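PDB 3ODT: protein DOA1, which probably binds ubiquitin through its WD40 beta-propeller domain. Local coordinates for residues 61-66 with 104-109; 114-119 with 128-133; 222-227 with 239-244. One frame throughout, in Å; residues are numbered along the deposited sequence.

Interaction 1: residues 61-66 with 104-109; sequences FLNSVC and QGNVCS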
ATOM      1  N   PHE A  61      -8.781  10.930  10.148  1.00  7.67           N
ATOM      2  CA  PHE A  61      -8.367   9.565   9.919  1.00  7.39           C
ATOM      3  C   PHE A  61      -7.245   9.587   8.889  1.00  7.76           C
ATOM      4  O   PHE A  61      -7.322  10.328   7.881  1.00  7.73           O
ATOM      5  CB  PHE A  61      -9.519   8.740   9.350  1.00  9.00           C
ATOM      6  CG  PHE A  61     -10.706   8.625  10.239  1.00 11.59           C
ATOM      7  CD1 PHE A  61     -10.655   8.970  11.585  1.00 14.25           C
ATOM      8  CD2 PHE A  61     -11.908   8.157   9.716  1.00 15.71           C
ATOM      9  CE1 PHE A  61     -11.784   8.851  12.386  1.00 17.72           C
ATOM     10  CE2 PHE A  61     -13.026   8.037  10.520  1.00 14.47           C
ATOM     11  CZ  PHE A  61     -12.959   8.382  11.855  1.00 20.84           C
ATOM     12  N   LEU A  62      -6.218   8.792   9.127  1.00  7.82           N
ATOM     13  CA  LEU A  62      -5.137   8.610   8.164  1.00  6.89           C
ATOM     14  C   LEU A  62      -5.279   7.204   7.569  1.00  9.89           C
ATOM     15  O   LEU A  62      -5.413   6.200   8.299  1.00  9.85           O
ATOM     16  CB  LEU A  62      -3.772   8.814   8.812  1.00  6.07           C
ATOM     17  CG  LEU A  62      -3.505  10.208   9.377  1.00  7.24           C
ATOM     18  CD1 LEU A  62      -2.141  10.271  10.008  1.00  8.03           C
ATOM     19  CD2 LEU A  62      -3.639  11.225   8.253  1.00  8.69           C
ATOM     20  N   ASN A  63      -5.266   7.167   6.237  1.00  5.99           N
ATOM     21  CA  ASN A  63      -5.535   5.968   5.448  1.00  6.72           C
ATOM     22  C   ASN A  63      -4.416   5.493   4.551  1.00  5.72           C
ATOM     23  O   ASN A  63      -4.436   4.364   4.072  1.00  8.24           O
ATOM     24  CB  ASN A  63      -6.803   6.174   4.641  1.00  8.60           C
ATOM     25  CG  ASN A  63      -8.038   6.242   5.524  1.00 10.41           C
ATOM     26  OD1 ASN A  63      -8.216   5.402   6.396  1.00 12.03           O
ATOM     27  ND2 ASN A  63      -8.878   7.267   5.315  1.00  9.63           N
ATOM     28  N   SER A  64      -3.423   6.350   4.333  1.00  5.60           N
ATOM     29  CA  SER A  64      -2.334   6.031   3.430  1.00  5.72           C
ATOM     30  C   SER A  64      -1.011   6.630   3.933  1.00  6.17           C
ATOM     31  O   SER A  64      -0.976   7.701   4.574  1.00  6.01           O
ATOM     32  CB  SER A  64      -2.679   6.524   2.025  1.00  9.73           C
ATOM     33  OG  SER A  64      -2.938   7.908   2.023  1.00  9.70           O
ATOM     34  N   VAL A  65       0.069   5.945   3.582  1.00  6.42           N
ATOM     35  CA  VAL A  65       1.420   6.377   3.922  1.00  8.39           C
ATOM     36  C   VAL A  65       2.372   5.855   2.850  1.00  8.17           C
ATOM     37  O   VAL A  65       2.122   4.805   2.222  1.00  9.15           O
ATOM     38  CB  VAL A  65       1.854   5.830   5.328  1.00  5.79           C
ATOM     39  CG1 VAL A  65       2.060   4.311   5.294  1.00  8.65           C
ATOM     40  CG2 VAL A  65       3.083   6.544   5.887  1.00  6.97           C
ATOM     41  N   CYS A  66       3.453   6.608   2.633  1.00  6.27           N
ATOM     42  CA  CYS A  66       4.590   6.135   1.853  1.00  9.21           C
ATOM     43  C   CYS A  66       5.830   6.856   2.353  1.00  6.41           C
ATOM     44  O   CYS A  66       5.752   7.712   3.248  1.00  7.85           O
ATOM     45  CB  CYS A  66       4.385   6.319   0.348  1.00  9.11           C
ATOM     46  SG  CYS A  66       4.402   8.026  -0.224  1.00  9.39           S
ATOM     47  N   GLN A 104      -9.828  16.408  -3.231  1.00  9.20           N
ATOM     48  CA  GLN A 104     -11.100  16.913  -2.742  1.00  9.38           C
ATOM     49  C   GLN A 104     -11.860  15.797  -2.038  1.00  9.71           C
ATOM     50  O   GLN A 104     -13.055  15.913  -1.787  1.00 14.12           O
ATOM     51  CB  GLN A 104     -11.938  17.469  -3.894  1.00 10.96           C
ATOM     52  CG  GLN A 104     -11.252  18.602  -4.642  1.00 14.15           C
ATOM     53  CD  GLN A 104     -10.888  19.748  -3.725  1.00 22.17           C
ATOM     54  OE1 GLN A 104     -11.619  20.054  -2.781  1.00 27.30           O
ATOM     55  NE2 GLN A 104      -9.737  20.385  -3.990  1.00 19.51           N
ATOM     56  N   GLY A 105     -11.155  14.719  -1.712  1.00  8.73           N
ATOM     57  CA  GLY A 105     -11.719  13.655  -0.924  1.00  8.16           C
ATOM     58  C   GLY A 105     -10.599  12.850  -0.294  1.00  7.29           C
ATOM     59  O   GLY A 105      -9.408  13.136  -0.470  1.00  8.62           O
ATOM     60  N   ASN A 106     -11.006  11.815   0.421  1.00  8.00           N
ATOM     61  CA  ASN A 106     -10.110  10.928   1.163  1.00  7.48           C
ATOM     62  C   ASN A 106      -8.935  10.524   0.287  1.00  6.31           C
ATOM     63  O   ASN A 106      -9.144  10.076  -0.847  1.00  7.60           O
ATOM     64  CB  ASN A 106     -10.874   9.685   1.596  1.00  6.76           C
ATOM     65  CG  ASN A 106     -10.023   8.713   2.371  1.00  7.29           C
ATOM     66  OD1 ASN A 106      -9.121   9.099   3.132  1.00  7.69           O
ATOM     67  ND2 ASN A 106     -10.313   7.412   2.191  1.00  9.83           N
ATOM     68  N   VAL A 107      -7.725  10.652   0.829  1.00  6.01           N
ATOM     69  CA  VAL A 107      -6.540  10.146   0.168  1.00  6.32           C
ATOM     70  C   VAL A 107      -6.328   8.721   0.663  1.00  6.85           C
ATOM     71  O   VAL A 107      -5.851   8.505   1.771  1.00  7.66           O
ATOM     72  CB  VAL A 107      -5.309  11.019   0.438  1.00  6.23           C
ATOM     73  CG1 VAL A 107      -4.121  10.477  -0.331  1.00  7.94           C
ATOM     74  CG2 VAL A 107      -5.594  12.468   0.028  1.00  9.10           C
ATOM     75  N   CYS A 108      -6.732   7.768  -0.174  1.00  6.21           N
ATOM     76  CA  CYS A 108      -6.760   6.357   0.215  1.00  7.10           C
ATOM     77  C   CYS A 108      -5.548   5.543  -0.198  1.00  5.40           C
ATOM     78  O   CYS A 108      -5.442   4.380   0.209  1.00  7.29           O
ATOM     79  CB  CYS A 108      -8.029   5.651  -0.291  1.00  9.43           C
ATOM     80  SG  CYS A 108      -8.352   5.870  -2.012  1.00  7.70           S
ATOM     81  N   SER A 109      -4.649   6.124  -1.000  1.00  5.84           N
ATOM     82  CA  SER A 109      -3.413   5.443  -1.331  1.00  6.32           C
ATOM     83  C   SER A 109      -2.316   6.437  -1.605  1.00  6.69           C
ATOM     84  O   SER A 109      -2.576   7.538  -2.092  1.00  7.29           O
ATOM     85  CB  SER A 109      -3.584   4.494  -2.523  1.00  7.09           C
ATOM     86  OG  SER A 109      -3.642   5.199  -3.752  1.00  7.59           O
TER
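Asn63 and Asn106 meet through their amide ends, the two side chains crossing at about a right angle with the amide planes 79° apart. Asn63 is the donor: its ND2 lies 2.9 Å from Asn106 OD1, with an angle of 156° at the hydrogen. The acceptor lies close to the amide plane of Asn63, whereas the donor is tilted from the carbonyl plane of Asn106. CG of Asn106 stands anti to its backbone N (chi1 -180°), which puts it beside the carbonyl carbon, and the end of the side chain comes nearer to 61-66 than the direction of its CB alone would suggest. Beside this pair, Ser64 reaches the backbone: its OG donates to Val107 O at 3.0 Å, coming from above the carbonyl plane. The same OG rests 3.7 Å from Val107 CG1, and Ser64 CB packs 3.6 Å from Ser109 CA. The strands belong to adjacent blades of a seven-bladed beta-propeller, each being the innermost of its own sheet, and their axes approach to 5.1 Å where the blades converge around the central channel. A classic beta bulge, in which Asn63 and Ser64 both face Gly77, lets two consecutive side chains point at the next blade, Ser64 OG keeping a weak second bond to Gly77 O. An alanine at Asn106 would probably leave Asn63 ND2 without this acceptor and its amide freer to turn. Cys108 and Ser109 form a second classic bulge; their CB atoms point away from 61-66, and their side chains touch Trp146 and Asp147 of the following blade. On the other flank, the side chains of Asn63 and Ser64 also touch Arg22 and Asp23 of strand 21-26.

Interaction 2: residues 114-119 with 128-133; sequences DGVVIS and VWKEGS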
ATOM      1  N   ASP A 114      11.150   7.070  -7.492  1.00 14.14           N
ATOM      2  CA  ASP A 114      12.035   7.839  -8.355  1.00 16.09           C
ATOM      3  C   ASP A 114      11.661   9.324  -8.352  1.00 17.26           C
ATOM      4  O   ASP A 114      11.577   9.948  -9.408  1.00 17.85           O
ATOM      5  CB  ASP A 114      11.971   7.280  -9.779  1.00 20.05           C
ATOM      6  CG  ASP A 114      12.446   5.823  -9.863  1.00 25.97           C
ATOM      7  OD1 ASP A 114      13.528   5.520  -9.316  1.00 31.98           O
ATOM      8  OD2 ASP A 114      11.734   4.988 -10.476  1.00 26.40           O
ATOM      9  N   GLY A 115      11.403   9.874  -7.165  1.00 15.41           N
ATOM     10  CA  GLY A 115      11.110  11.295  -7.021  1.00 17.57           C
ATOM     11  C   GLY A 115       9.663  11.673  -7.255  1.00 13.83           C
ATOM     12  O   GLY A 115       9.297  12.845  -7.111  1.00 18.61           O
ATOM     13  N   VAL A 116       8.838  10.686  -7.595  1.00 10.81           N
ATOM     14  CA  VAL A 116       7.435  10.922  -7.918  1.00 10.09           C
ATOM     15  C   VAL A 116       6.542  10.409  -6.806  1.00  7.59           C
ATOM     16  O   VAL A 116       6.701   9.290  -6.361  1.00 10.74           O
ATOM     17  CB  VAL A 116       7.029  10.225  -9.248  1.00 14.58           C
ATOM     18  CG1 VAL A 116       5.560  10.521  -9.571  1.00 15.74           C
ATOM     19  CG2 VAL A 116       7.935  10.689 -10.361  1.00 13.84           C
ATOM     20  N   VAL A 117       5.614  11.244  -6.353  1.00  8.12           N
ATOM     21  CA  VAL A 117       4.576  10.791  -5.444  1.00  8.01           C
ATOM     22  C   VAL A 117       3.314  10.597  -6.272  1.00  7.39           C
ATOM     23  O   VAL A 117       2.950  11.447  -7.094  1.00  8.06           O
ATOM     24  CB  VAL A 117       4.282  11.826  -4.343  1.00  8.04           C
ATOM     25  CG1 VAL A 117       3.188  11.329  -3.397  1.00 11.19           C
ATOM     26  CG2 VAL A 117       5.550  12.116  -3.578  1.00 10.57           C
ATOM     27  N   ILE A 118       2.629   9.476  -6.080  1.00  7.27           N
ATOM     28  CA  ILE A 118       1.336   9.300  -6.714  1.00  7.32           C
ATOM     29  C   ILE A 118       0.311   8.894  -5.672  1.00  6.67           C
ATOM     30  O   ILE A 118       0.557   8.002  -4.851  1.00  6.84           O
ATOM     31  CB  ILE A 118       1.390   8.341  -7.941  1.00  7.01           C
ATOM     32  CG1 ILE A 118       0.060   8.358  -8.701  1.00  7.16           C
ATOM     33  CG2 ILE A 118       1.817   6.948  -7.548  1.00  7.64           C
ATOM     34  CD1 ILE A 118       0.092   7.593 -10.016  1.00  9.27           C
ATOM     35  N   SER A 119      -0.834   9.581  -5.701  1.00  6.35           N
ATOM     36  CA  SER A 119      -1.870   9.419  -4.691  1.00  6.52           C
ATOM     37  C   SER A 119      -3.191   9.017  -5.359  1.00  5.50           C
ATOM     38  O   SER A 119      -3.492   9.425  -6.498  1.00  7.41           O
ATOM     39  CB  SER A 119      -2.059  10.722  -3.904  1.00  7.36           C
ATOM     40  OG  SER A 119      -2.307  11.794  -4.802  1.00  7.47           O
ATOM     41  N   VAL A 128      -0.374  13.066  -9.494  1.00  7.79           N
ATOM     42  CA  VAL A 128       1.054  12.811  -9.585  1.00  7.26           C
ATOM     43  C   VAL A 128       1.784  14.097  -9.233  1.00  7.11           C
ATOM     44  O   VAL A 128       1.507  15.185  -9.800  1.00  7.89           O
ATOM     45  CB  VAL A 128       1.458  12.414 -11.012  1.00  7.51           C
ATOM     46  CG1 VAL A 128       3.003  12.246 -11.127  1.00  9.29           C
ATOM     47  CG2 VAL A 128       0.727  11.167 -11.426  1.00 10.44           C
ATOM     48  N   TRP A 129       2.696  13.982  -8.271  1.00  7.91           N
ATOM     49  CA  TRP A 129       3.362  15.137  -7.672  1.00  8.60           C
ATOM     50  C   TRP A 129       4.878  15.000  -7.757  1.00  8.19           C
ATOM     51  O   TRP A 129       5.422  13.920  -7.564  1.00  9.98           O
ATOM     52  CB  TRP A 129       2.994  15.270  -6.195  1.00  8.97           C
ATOM     53  CG  TRP A 129       1.581  14.994  -5.817  1.00  8.24           C
ATOM     54  CD1 TRP A 129       1.011  13.765  -5.681  1.00  6.65           C
ATOM     55  CD2 TRP A 129       0.563  15.952  -5.449  1.00  7.59           C
ATOM     56  NE1 TRP A 129      -0.284  13.897  -5.277  1.00  7.48           N
ATOM     57  CE2 TRP A 129      -0.598  15.223  -5.139  1.00  7.57           C
ATOM     58  CE3 TRP A 129       0.514  17.337  -5.392  1.00  8.68           C
ATOM     59  CZ2 TRP A 129      -1.785  15.827  -4.733  1.00  9.36           C
ATOM     60  CZ3 TRP A 129      -0.680  17.952  -5.004  1.00  9.68           C
ATOM     61  CH2 TRP A 129      -1.811  17.183  -4.675  1.00  8.24           C
ATOM     62  N   LYS A 130       5.547  16.097  -8.068  1.00  9.28           N
ATOM     63  CA  LYS A 130       6.998  16.144  -8.076  1.00  9.61           C
ATOM     64  C   LYS A 130       7.436  17.443  -7.459  1.00 12.20           C
ATOM     65  O   LYS A 130       6.866  18.497  -7.730  1.00 12.41           O
ATOM     66  CB  LYS A 130       7.542  16.059  -9.502  1.00 14.19           C
ATOM     67  CG  LYS A 130       7.030  14.861 -10.286  1.00 15.74           C
ATOM     68  CD  LYS A 130       7.565  14.890 -11.726  1.00 20.98           C
ATOM     69  CE  LYS A 130       7.108  13.698 -12.510  1.00 22.61           C
ATOM     70  NZ  LYS A 130       7.666  13.665 -13.905  1.00 25.48           N
ATOM     71  N   GLU A 131       8.460  17.357  -6.625  1.00 17.20           N
ATOM     72  CA  GLU A 131       9.034  18.526  -5.974  1.00 26.75           C
ATOM     73  C   GLU A 131       7.962  19.382  -5.288  1.00 24.77           C
ATOM     74  O   GLU A 131       8.039  20.618  -5.283  1.00 22.49           O
ATOM     75  CB  GLU A 131       9.842  19.333  -6.994  1.00 31.50           C
ATOM     76  CG  GLU A 131      11.131  18.613  -7.415  1.00 37.62           C
ATOM     77  CD  GLU A 131      11.756  19.147  -8.701  1.00 55.93           C
ATOM     78  OE1 GLU A 131      11.276  20.169  -9.240  1.00 61.01           O
ATOM     79  OE2 GLU A 131      12.740  18.536  -9.173  1.00 59.75           O
ATOM     80  N   GLY A 132       6.961  18.730  -4.702  1.00 20.76           N
ATOM     81  CA  GLY A 132       6.012  19.411  -3.822  1.00 24.96           C
ATOM     82  C   GLY A 132       4.841  20.024  -4.574  1.00 15.95           C
ATOM     83  O   GLY A 132       4.038  20.785  -4.020  1.00 15.69           O
ATOM     84  N   SER A 133       4.725  19.658  -5.837  1.00 11.61           N
ATOM     85  CA  SER A 133       3.854  20.348  -6.757  1.00 13.33           C
ATOM     86  C   SER A 133       3.088  19.354  -7.633  1.00  8.84           C
ATOM     87  O   SER A 133       3.654  18.365  -8.112  1.00 11.38           O
ATOM     88  CB  SER A 133       4.701  21.283  -7.641  1.00 13.68           C
ATOM     89  OG  SER A 133       3.897  21.949  -8.588  1.00 17.58           O
TER
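Trp129 and Ser119 share a nearly straight hydrogen bond, indole NE1 donating to OG at 3.0 Å with an angle of 173° at the hydrogen. The hydroxyl lies in the plane of the indole, at its edge. A chi1 of -40° keeps Trp129 CG beside the backbone N; the pyrrole edge, CD1 and NE1, faces Val117 O and Ser119 OG. Ser119 OG is also hydrogen-bonded to His103 NE2, so the hydroxyl bridges the indole and the imidazole; these two hydrogen bonds, and a weak one to Lys127 O, hold it. Backbone bonds secure the same strands: Val117 N donates to Trp129 O at 2.9 Å, and Trp129 N returns to Val117 O at 2.8 Å. Val117 and Trp129 are thus an antiparallel hydrogen-bonded pair in the middle strands of a four-stranded propeller blade, and the Trp-Ser-His chain is that of the structural tetrad of WD40 repeats. Trp129 CD1 sits 3.3 Å from Val117 O, and Val117 CG1 packs 4.0 Å from the same ring carbon. On this face Val117 further touches Leu110 and Phe112 of the inner strand 107-113. The opposite face is aliphatic. Val116 CG1 presses on Val128 CG1 at 3.5 Å, closer than methyl groups normally pack, while Ile118 CD1 leans on Val128 CG2 at 3.9 Å. Val128 thereby receives a neighbour on each of its methyl branches. Val116 and Ile118 continue onto Val150 and, for Ile118, Ala148 in strand 145-150, which carries this layer into the next blade. At the open end of the hairpin the extended chain of Lys130 lies side by side with Val116, its CE meeting the CG2 methyl, before a type I' turn from Lys130 to Ser133 leads into the outermost strand.

Interaction 3: residues 222-227 with 239-244; sequences EGHESF and IVSCGE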
ATOM      1  N   GLU A 222      -6.418 -17.549  -6.461  1.00  9.50           N
ATOM      2  CA  GLU A 222      -7.696 -17.737  -5.785  1.00 11.19           C
ATOM      3  C   GLU A 222      -7.526 -18.307  -4.386  1.00  9.05           C
ATOM      4  O   GLU A 222      -6.761 -19.245  -4.167  1.00 11.81           O
ATOM      5  CB  GLU A 222      -8.554 -18.708  -6.612  1.00 19.97           C
ATOM      6  CG  GLU A 222      -9.942 -18.977  -6.055  1.00 35.80           C
ATOM      7  CD  GLU A 222     -10.902 -19.497  -7.121  1.00 52.79           C
ATOM      8  OE1 GLU A 222     -10.421 -20.032  -8.150  1.00 51.51           O
ATOM      9  OE2 GLU A 222     -12.135 -19.355  -6.940  1.00 50.22           O
ATOM     10  N   GLY A 223      -8.263 -17.750  -3.431  1.00  8.67           N
ATOM     11  CA  GLY A 223      -8.288 -18.321  -2.090  1.00 11.18           C
ATOM     12  C   GLY A 223      -8.821 -17.371  -1.026  1.00  8.11           C
ATOM     13  O   GLY A 223      -9.460 -17.817  -0.087  1.00 10.84           O
ATOM     14  N   HIS A 224      -8.579 -16.074  -1.147  1.00  8.75           N
ATOM     15  CA  HIS A 224      -9.171 -15.156  -0.180  1.00 11.32           C
ATOM     16  C   HIS A 224     -10.681 -15.319  -0.163  1.00 10.33           C
ATOM     17  O   HIS A 224     -11.313 -15.478  -1.208  1.00 10.55           O
ATOM     18  CB  HIS A 224      -8.826 -13.709  -0.489  1.00  8.93           C
ATOM     19  CG  HIS A 224      -7.501 -13.278   0.017  1.00  8.22           C
ATOM     20  ND1 HIS A 224      -7.258 -13.086   1.356  1.00  9.44           N
ATOM     21  CD2 HIS A 224      -6.354 -12.972  -0.630  1.00  8.01           C
ATOM     22  CE1 HIS A 224      -6.004 -12.690   1.514  1.00  9.90           C
ATOM     23  NE2 HIS A 224      -5.442 -12.589   0.320  1.00  7.57           N
ATOM     24  N   GLU A 225     -11.253 -15.253   1.038  1.00 10.74           N
ATOM     25  CA  GLU A 225     -12.672 -15.524   1.209  1.00 15.17           C
ATOM     26  C   GLU A 225     -13.507 -14.264   1.279  1.00 15.44           C
ATOM     27  O   GLU A 225     -14.750 -14.343   1.380  1.00 15.81           O
ATOM     28  CB  GLU A 225     -12.924 -16.357   2.467  1.00 22.66           C
ATOM     29  CG  GLU A 225     -12.079 -17.618   2.516  1.00 29.51           C
ATOM     30  CD  GLU A 225     -11.836 -18.099   3.930  1.00 47.46           C
ATOM     31  OE1 GLU A 225     -11.057 -17.444   4.671  1.00 39.51           O
ATOM     32  OE2 GLU A 225     -12.432 -19.131   4.295  1.00 49.63           O
ATOM     33  N   SER A 226     -12.848 -13.114   1.216  1.00 11.73           N
ATOM     34  CA  SER A 226     -13.533 -11.830   1.213  1.00 13.25           C
ATOM     35  C   SER A 226     -12.784 -10.859   0.312  1.00 12.09           C
ATOM     36  O   SER A 226     -12.080 -11.271  -0.609  1.00 13.68           O
ATOM     37  CB  SER A 226     -13.628 -11.269   2.633  1.00 17.67           C
ATOM     38  OG  SER A 226     -14.671 -10.315   2.734  1.00 16.65           O
ATOM     39  N   PHE A 227     -12.936  -9.569   0.584  1.00 10.50           N
ATOM     40  CA  PHE A 227     -12.241  -8.553  -0.174  1.00  8.69           C
ATOM     41  C   PHE A 227     -10.726  -8.667   0.002  1.00  7.30           C
ATOM     42  O   PHE A 227     -10.227  -8.953   1.113  1.00  8.95           O
ATOM     43  CB  PHE A 227     -12.637  -7.152   0.285  1.00  8.72           C
ATOM     44  CG  PHE A 227     -14.087  -6.939   0.392  1.00 12.26           C
ATOM     45  CD1 PHE A 227     -14.962  -7.551  -0.475  1.00 12.12           C
ATOM     46  CD2 PHE A 227     -14.588  -6.169   1.407  1.00 20.14           C
ATOM     47  CE1 PHE A 227     -16.310  -7.357  -0.366  1.00 19.22           C
ATOM     48  CE2 PHE A 227     -15.953  -5.980   1.526  1.00 27.35           C
ATOM     49  CZ  PHE A 227     -16.804  -6.580   0.638  1.00 26.59           C
ATOM     50  N   ILE A 239       4.172 -12.949  -4.183  1.00  8.37           N
ATOM     51  CA  ILE A 239       3.149 -11.969  -3.882  1.00  7.13           C
ATOM     52  C   ILE A 239       2.749 -12.118  -2.412  1.00  7.59           C
ATOM     53  O   ILE A 239       2.554 -13.232  -1.929  1.00  7.00           O
ATOM     54  CB  ILE A 239       1.894 -12.186  -4.753  1.00  8.33           C
ATOM     55  CG1 ILE A 239       2.239 -12.145  -6.242  1.00 10.02           C
ATOM     56  CG2 ILE A 239       0.812 -11.175  -4.373  1.00  8.96           C
ATOM     57  CD1 ILE A 239       1.103 -12.657  -7.127  1.00 10.91           C
ATOM     58  N   VAL A 240       2.650 -10.998  -1.709  1.00  7.40           N
ATOM     59  CA  VAL A 240       1.998 -10.990  -0.408  1.00  6.76           C
ATOM     60  C   VAL A 240       0.693 -10.200  -0.518  1.00  5.92           C
ATOM     61  O   VAL A 240       0.654  -9.118  -1.109  1.00  6.17           O
ATOM     62  CB  VAL A 240       2.884 -10.402   0.700  1.00  7.86           C
ATOM     63  CG1 VAL A 240       3.234  -8.965   0.449  1.00 18.23           C
ATOM     64  CG2 VAL A 240       2.180 -10.531   2.024  1.00  8.92           C
ATOM     65  N   SER A 241      -0.374 -10.775  -0.013  1.00  5.38           N
ATOM     66  CA  SER A 241      -1.679 -10.143  -0.044  1.00  6.47           C
ATOM     67  C   SER A 241      -2.327 -10.195   1.330  1.00  7.56           C
ATOM     68  O   SER A 241      -1.937 -11.013   2.178  1.00  7.62           O
ATOM     69  CB  SER A 241      -2.589 -10.856  -1.040  1.00  7.56           C
ATOM     70  OG  SER A 241      -2.880 -12.205  -0.647  1.00  7.86           O
ATOM     71  N   CYS A 242      -3.326  -9.360   1.536  1.00  5.97           N
ATOM     72  CA  CYS A 242      -4.110  -9.404   2.752  1.00  6.04           C
ATOM     73  C   CYS A 242      -5.496  -8.859   2.520  1.00  6.26           C
ATOM     74  O   CYS A 242      -5.751  -8.125   1.558  1.00  7.29           O
ATOM     75  CB  CYS A 242      -3.419  -8.614   3.868  1.00  8.49           C
ATOM     76  SG  CYS A 242      -3.383  -6.825   3.638  1.00  7.51           S
ATOM     77  N   GLY A 243      -6.420  -9.194   3.418  1.00  7.19           N
ATOM     78  CA  GLY A 243      -7.756  -8.668   3.273  1.00  8.28           C
ATOM     79  C   GLY A 243      -8.733  -8.957   4.398  1.00  6.72           C
ATOM     80  O   GLY A 243      -8.391  -9.157   5.567  1.00  7.97           O
ATOM     81  N   GLU A 244      -9.985  -8.943   3.993  1.00  6.48           N
ATOM     82  CA  GLU A 244     -11.101  -8.922   4.880  1.00  5.60           C
ATOM     83  C   GLU A 244     -11.356 -10.282   5.550  1.00  7.33           C
ATOM     84  O   GLU A 244     -12.048 -10.369   6.565  1.00  7.12           O
ATOM     85  CB  GLU A 244     -12.314  -8.403   4.089  1.00  8.56           C
ATOM     86  CG  GLU A 244     -13.615  -8.223   4.886  1.00  8.13           C
ATOM     87  CD  GLU A 244     -13.444  -7.397   6.154  1.00  6.52           C
ATOM     88  OE1 GLU A 244     -12.767  -6.350   6.116  1.00  8.24           O
ATOM     89  OE2 GLU A 244     -14.032  -7.786   7.182  1.00  6.86           O
TER
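This is a polar contact between a loop and a strand: residues 222-227 leave the outermost strand of one blade, enter the next, and on the way fold over the second strand of that blade, 239-243. The buried His224 makes the first link, its NE2 and Ser241 OG sharing a hydrogen bond of 2.8 Å. The oxygen sits edge-on to the imidazole, in the ring plane. CG of His224 stands beside its backbone N (chi1 -83°), anti to the carbonyl carbon. Farther along, the backbone takes over: Glu244 N donates to Phe227 O at 2.9 Å, with an angle of 172° at the hydrogen and the donor in the carbonyl plane. The same oxygen receives a CA-H...O contact from Gly243 CA at 3.3 Å. A CB on Gly243 would run into Phe227 O, so the close approach of loop and strand depends on the glycine. Toward the surface, Ser226 and Glu244 meet through the aliphatic part of the acid, with Ser226 OG 3.2 Å from Glu244 CG. Phe227 and Glu244 lie side by side and point the same way, CB to CB at 4.0 Å. The carboxylate is engaged beyond the loop, since OE1 is hydrogen-bonded to Tyr229 OH and to Ser268 OG. Behind His224, Asp245 OD2 binds Glu225 N and, weakly, His224 ND1, which would help to set the rotation of the ring. Ser241 OG is in turn hydrogen-bonded to Trp251 NE1, and the resulting line of Asp245, His224, Ser241 and Trp251 is the Asp-His-Ser/Thr-Trp structural tetrad of WD40 repeats.

Interactions 1 and 2 meet in one blade: strands 107-113 and 116-121 are neighbours in it, and Ser109 O comes within 3.7 Å of Ser119 CB. Interaction 1 joins two blades near the channel through side-chain amides and a hydroxyl, without sheet pairing. Interaction 2, farther from the centre of the chain and also mostly buried, is internal to its blade and combines backbone pairing with tight aliphatic packing. Interaction 3 is only partly buried and stands apart, its centre about 29 Å from that of interaction 2, across the centre of the chain. Interactions 2 and 3 nevertheless hold different links of equivalent tetrads in two different blades: Ser-Trp in one, His-Ser in the other.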